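Local coordinates for type-iv like pilin ttha1222 (Thermus thermophilus, PDB 5G2F), which is a type IV-like competence pilin of largely uncharacterised function, probably contributing to DNA uptake during natural transformation, at residues 4-9 and 44-49; 48-53 and 60-65. One frame throughout, in Å; residues are numbered along the deposited sequence.

In the fold
Both contacts use strand 47-54, and they share Thr48 and Ala49. Contact 1 sets the turn and first strand residue leading into it against the N-terminal part of helix 3-19; contact 2 pairs the strand with 60-66 in the antiparallel sheet. Their centres lie about 11 Å apart. The chemistry differs accordingly. Contact 1 is small, 158 Å², mostly buried and made of carbon-rich van der Waals touches; contact 2 covers 522 Å² and rests on backbone hydrogen bonds, with a buried face carrying Cys50, Ile52, Ile62 and Ala64 and a more open face carrying Ala49, Thr51, Thr53, Val61, Glu63 and Ser65, with a bridging water. Val47 CG1 joins them, 4.3 Å from Ala64 CB.

Contact 1 of 2, residues 4-9 and 44-49; sequences LAAGQS and PKTVTA
Ala6 and Pro44 meet through carbon atoms. The methyl CB of Ala6 points at the pyrrolidine ring and lies 4.0 Å from Pro44 CG, with Pro44 CB only slightly farther away. The same ring carbon also touches the helix backbone: Pro44 CG is 3.7 Å from Ala6 O, so one corner of the ring meets both the methyl and the carbonyl oxygen of a single residue.

A second group of touches involves two branched side chains and the backbone of Gly7, where the helix presents no side chain. Val47 CG2 comes within 4.0 Å of Gly7 CA, and Thr46 CG2 stands 4.2 Å from Gly7 N. The CA atoms of Gly7 and Val47 are 6.0 Å apart, a close approach of the two backbones. With OG1 anti to the backbone N (chi1 -173°), Thr46 CG2 stands between the backbone N and the carbonyl carbon and meets the helix, while OG1 is hydrogen-bonded to Asp67 O.

The two segments share no hydrogen bond; within 44-49, Val47 N donates to Pro44 O at 3.0 Å, closing the type I turn that places the ring, methyl and isopropyl group together, and Thr46 is also backbone-bonded to Asp67. Tyr10 of the same helix also packs on Pro44 and Val47. The arrangement is helix-on-sheet packing at the entry to the first strand, consistent with the pilin fold, in which an N-terminal helix lies against an antiparallel sheet.

Contact 2 of 2, residues 48-53 and 60-65; sequences TACTIT and YVIEAS
An antiparallel beta hairpin joins strands 47-54 and 60-66, and a classic beta bulge, in which Thr48 and Ala49 both face Ser65, marks the far end from its connecting loop. The short strand axes run at 174° to each other and approach to 4.6 Å. Ala49-Ser65, Thr51-Glu63 and Thr53-Val61 are hydrogen-bonded pairs. In the central one, Thr51 N reaches Glu63 O at 2.9 Å and the return bond is equally long; at Thr53 N to Val61 O the N-H...O angle is 172°. At the bulge, Thr48 N binds Ser65 O, whereas Ser65 N, hydrogen-bonded to Ala49 O, sits above that carbonyl's plane, 41° out of it.

On the face of Cys50, Ile52, Ile62 and Ala64, helix 3-19 covers Ile62 (through Val14) and Ala64 (through Val11), while Cys36 lies against Ile52. Cys50 SG, disulfide-bonded to Cys36, lies 4.1 Å from Ile62 CG2. Ile52 and Tyr60 run side by side, CG2 of Ile52 being 4.0 Å from Tyr60 CB; Tyr60 OH is hydrogen-bonded to Glu19 OE2.

Across the other face, Glu63 OE1 forms a salt bridge with Lys73. Thr51 OG1 and Thr53 OG1 both hydrogen-bond one water, which has more acceptors in reach than protons to give; among them are Val61 O and, at 2.7 Å from the water oxygen, Glu63 OE2.

Contact 1 of 2, residues 4-9 and 44-49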
loop_
_atom_site.group_PDB
_atom_site.type_symbol
_atom_site.label_atom_id
_atom_site.label_comp_id
_atom_site.label_asym_id
_atom_site.label_seq_id
_atom_site.Cartn_x
_atom_site.Cartn_y
_atom_site.Cartn_z
ATOM N N LEU A 4 -13.143 -11.571 16.240
ATOM C CA LEU A 4 -12.112 -12.478 15.797
ATOM C C LEU A 4 -12.526 -13.047 14.457
ATOM O O LEU A 4 -11.736 -13.054 13.512
ATOM C CB LEU A 4 -11.875 -13.598 16.810
ATOM C CG LEU A 4 -10.889 -14.673 16.314
ATOM C CD1 LEU A 4 -9.513 -14.103 15.955
ATOM C CD2 LEU A 4 -10.758 -15.789 17.352
ATOM N N ALA A 5 -13.773 -13.496 14.340
ATOM C CA ALA A 5 -14.246 -13.993 13.041
ATOM C C ALA A 5 -14.177 -12.933 11.942
ATOM O O ALA A 5 -13.776 -13.247 10.811
ATOM C CB ALA A 5 -15.641 -14.580 13.139
ATOM N N ALA A 6 -14.520 -11.687 12.258
ATOM C CA ALA A 6 -14.499 -10.642 11.235
ATOM C C ALA A 6 -13.072 -10.370 10.788
ATOM O O ALA A 6 -12.810 -10.170 9.603
ATOM C CB ALA A 6 -15.174 -9.365 11.737
ATOM N N GLY A 7 -12.137 -10.374 11.735
ATOM C CA GLY A 7 -10.722 -10.120 11.406
ATOM C C GLY A 7 -10.145 -11.255 10.600
ATOM O O GLY A 7 -9.446 -11.035 9.617
ATOM N N GLN A 8 -10.460 -12.483 11.012
ATOM C CA GLN A 8 -10.061 -13.657 10.254
ATOM C C GLN A 8 -10.563 -13.651 8.824
ATOM O O GLN A 8 -9.791 -13.871 7.880
ATOM C CB GLN A 8 -10.523 -14.929 10.959
ATOM C CG GLN A 8 -9.730 -15.271 12.210
ATOM C CD GLN A 8 -10.336 -16.426 13.007
ATOM O OE1 GLN A 8 -11.561 -16.596 13.047
ATOM N NE2 GLN A 8 -9.485 -17.209 13.673
ATOM N N SER A 9 -11.842 -13.368 8.653
ATOM C CA SER A 9 -12.437 -13.250 7.332
ATOM C C SER A 9 -11.741 -12.172 6.482
ATOM O O SER A 9 -11.472 -12.372 5.287
ATOM C CB SER A 9 -13.953 -12.992 7.509
ATOM O OG SER A 9 -14.607 -12.828 6.262
ATOM N N PRO A 44 -13.089 -4.462 8.522
ATOM C CA PRO A 44 -13.815 -4.297 9.799
ATOM C C PRO A 44 -13.021 -3.431 10.793
ATOM O O PRO A 44 -11.798 -3.461 10.794
ATOM C CB PRO A 44 -13.969 -5.738 10.328
ATOM C CG PRO A 44 -13.701 -6.624 9.156
ATOM C CD PRO A 44 -12.799 -5.874 8.225
ATOM N N LYS A 45 -13.698 -2.666 11.639
ATOM C CA LYS A 45 -12.989 -1.691 12.471
ATOM C C LYS A 45 -12.154 -2.390 13.540
ATOM O O LYS A 45 -11.191 -1.823 14.033
ATOM C CB LYS A 45 -13.945 -0.636 13.055
ATOM C CG LYS A 45 -15.018 -1.185 13.960
ATOM C CD LYS A 45 -15.920 -0.068 14.505
ATOM C CE LYS A 45 -17.227 -0.639 15.031
ATOM N NZ LYS A 45 -16.970 -1.781 15.955
ATOM N N THR A 46 -12.461 -3.648 13.844
ATOM C CA THR A 46 -11.603 -4.437 14.736
ATOM C C THR A 46 -10.147 -4.531 14.237
ATOM O O THR A 46 -9.216 -4.642 15.043
ATOM C CB THR A 46 -12.173 -5.861 15.029
ATOM O OG1 THR A 46 -11.375 -6.509 16.031
ATOM C CG2 THR A 46 -12.191 -6.751 13.792
ATOM N N VAL A 47 -9.946 -4.495 12.924
ATOM C CA VAL A 47 -8.593 -4.566 12.378
ATOM C C VAL A 47 -7.919 -3.201 12.471
ATOM O O VAL A 47 -8.254 -2.279 11.730
ATOM C CB VAL A 47 -8.572 -5.048 10.931
ATOM C CG1 VAL A 47 -7.140 -5.158 10.440
ATOM C CG2 VAL A 47 -9.279 -6.401 10.813
ATOM N N THR A 48 -6.972 -3.070 13.399
ATOM C CA THR A 48 -6.317 -1.797 13.632
ATOM C C THR A 48 -4.942 -1.701 13.027
ATOM O O THR A 48 -4.423 -0.604 12.855
ATOM C CB THR A 48 -6.211 -1.497 15.148
ATOM O OG1 THR A 48 -5.464 -2.525 15.806
ATOM C CG2 THR A 48 -7.582 -1.425 15.764
ATOM N N ALA A 49 -4.340 -2.845 12.682
ATOM C CA ALA A 49 -3.049 -2.855 12.019
ATOM C C ALA A 49 -3.046 -4.085 11.087
ATOM O O ALA A 49 -3.714 -5.079 11.383
ATOM C CB ALA A 49 -1.906 -2.944 13.010
#

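Contact 2 of 2, residues 48-53 and 60-65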
loop_
_atom_site.group_PDB
_atom_site.type_symbol
_atom_site.label_atom_id
_atom_site.label_comp_id
_atom_site.label_asym_id
_atom_site.label_seq_id
_atom_site.Cartn_x
_atom_site.Cartn_y
_atom_site.Cartn_z
ATOM N N THR A 48 -6.972 -3.070 13.399
ATOM C CA THR A 48 -6.317 -1.797 13.632
ATOM C C THR A 48 -4.942 -1.701 13.027
ATOM O O THR A 48 -4.423 -0.604 12.855
ATOM C CB THR A 48 -6.211 -1.497 15.148
ATOM O OG1 THR A 48 -5.464 -2.525 15.806
ATOM C CG2 THR A 48 -7.582 -1.425 15.764
ATOM N N ALA A 49 -4.340 -2.845 12.682
ATOM C CA ALA A 49 -3.049 -2.855 12.019
ATOM C C ALA A 49 -3.046 -4.085 11.087
ATOM O O ALA A 49 -3.714 -5.079 11.383
ATOM C CB ALA A 49 -1.906 -2.944 13.010
ATOM N N CYS A 50 -2.397 -3.952 9.942
ATOM C CA CYS A 50 -2.363 -5.008 8.952
ATOM C C CYS A 50 -1.147 -4.851 8.054
ATOM O O CYS A 50 -1.039 -3.878 7.313
ATOM C CB CYS A 50 -3.658 -5.017 8.141
ATOM S SG CYS A 50 -4.027 -6.541 7.211
ATOM N N THR A 51 -0.232 -5.811 8.104
ATOM C CA THR A 51 1.002 -5.721 7.334
ATOM C C THR A 51 1.205 -7.004 6.542
ATOM O O THR A 51 0.810 -8.096 7.002
ATOM C CB THR A 51 2.258 -5.526 8.226
ATOM O OG1 THR A 51 2.388 -6.642 9.084
ATOM C CG2 THR A 51 2.141 -4.323 9.078
ATOM N N ILE A 52 1.827 -6.865 5.383
ATOM C CA ILE A 52 2.141 -8.017 4.549
ATOM C C ILE A 52 3.644 -8.066 4.426
ATOM O O ILE A 52 4.262 -7.056 4.066
ATOM C CB ILE A 52 1.514 -7.906 3.145
ATOM C CG1 ILE A 52 0.002 -7.708 3.260
ATOM C CG2 ILE A 52 1.889 -9.140 2.316
ATOM C CD1 ILE A 52 -0.657 -7.169 1.973
ATOM N N THR A 53 4.221 -9.204 4.753
ATOM C CA THR A 53 5.634 -9.434 4.639
ATOM C C THR A 53 5.886 -10.461 3.536
ATOM O O THR A 53 5.345 -11.586 3.584
ATOM C CB THR A 53 6.192 -9.958 5.978
ATOM O OG1 THR A 53 5.965 -8.979 7.004
ATOM C CG2 THR A 53 7.713 -10.249 5.907
ATOM N N TYR A 60 4.168 -15.061 1.348
ATOM C CA TYR A 60 3.912 -13.900 2.181
ATOM C C TYR A 60 3.305 -14.313 3.513
ATOM O O TYR A 60 2.757 -15.425 3.661
ATOM C CB TYR A 60 2.961 -12.886 1.477
ATOM C CG TYR A 60 1.662 -13.448 1.021
ATOM C CD1 TYR A 60 0.561 -13.526 1.875
ATOM C CD2 TYR A 60 1.523 -13.986 -0.238
ATOM C CE1 TYR A 60 -0.630 -14.083 1.457
ATOM C CE2 TYR A 60 0.318 -14.517 -0.666
ATOM C CZ TYR A 60 -0.751 -14.555 0.173
ATOM O OH TYR A 60 -1.926 -15.177 -0.206
ATOM N N VAL A 61 3.350 -13.356 4.451
ATOM C CA VAL A 61 2.737 -13.490 5.730
ATOM C C VAL A 61 1.942 -12.229 5.988
ATOM O O VAL A 61 2.482 -11.115 5.847
ATOM C CB VAL A 61 3.788 -13.642 6.854
ATOM C CG1 VAL A 61 3.107 -13.894 8.188
ATOM C CG2 VAL A 61 4.710 -14.808 6.556
ATOM N N ILE A 62 0.677 -12.403 6.333
ATOM C CA ILE A 62 -0.162 -11.276 6.728
ATOM C C ILE A 62 -0.292 -11.281 8.237
ATOM O O ILE A 62 -0.647 -12.315 8.823
ATOM C CB ILE A 62 -1.590 -11.398 6.125
ATOM C CG1 ILE A 62 -1.514 -11.494 4.596
ATOM C CG2 ILE A 62 -2.457 -10.246 6.568
ATOM C CD1 ILE A 62 -2.766 -12.066 3.958
ATOM N N GLU A 63 -0.063 -10.138 8.859
ATOM C CA GLU A 63 -0.242 -9.973 10.302
ATOM C C GLU A 63 -1.239 -8.896 10.555
ATOM O O GLU A 63 -1.082 -7.782 10.026
ATOM C CB GLU A 63 1.054 -9.523 10.951
ATOM C CG GLU A 63 2.156 -10.551 10.974
ATOM C CD GLU A 63 3.448 -9.914 11.433
ATOM O OE1 GLU A 63 3.669 -9.831 12.672
ATOM O OE2 GLU A 63 4.217 -9.435 10.558
ATOM N N ALA A 64 -2.286 -9.227 11.273
ATOM C CA ALA A 64 -3.296 -8.239 11.596
ATOM C C ALA A 64 -3.505 -8.176 13.104
ATOM O O ALA A 64 -3.556 -9.213 13.759
ATOM C CB ALA A 64 -4.585 -8.571 10.883
ATOM N N SER A 65 -3.600 -6.958 13.636
ATOM C CA SER A 65 -3.911 -6.742 15.029
ATOM C C SER A 65 -5.349 -6.416 15.135
ATOM O O SER A 65 -5.856 -5.613 14.327
ATOM C CB SER A 65 -3.112 -5.591 15.612
ATOM O OG SER A 65 -1.743 -5.820 15.422
HETATM O O HOH W 1 3.326 -9.239 8.016
#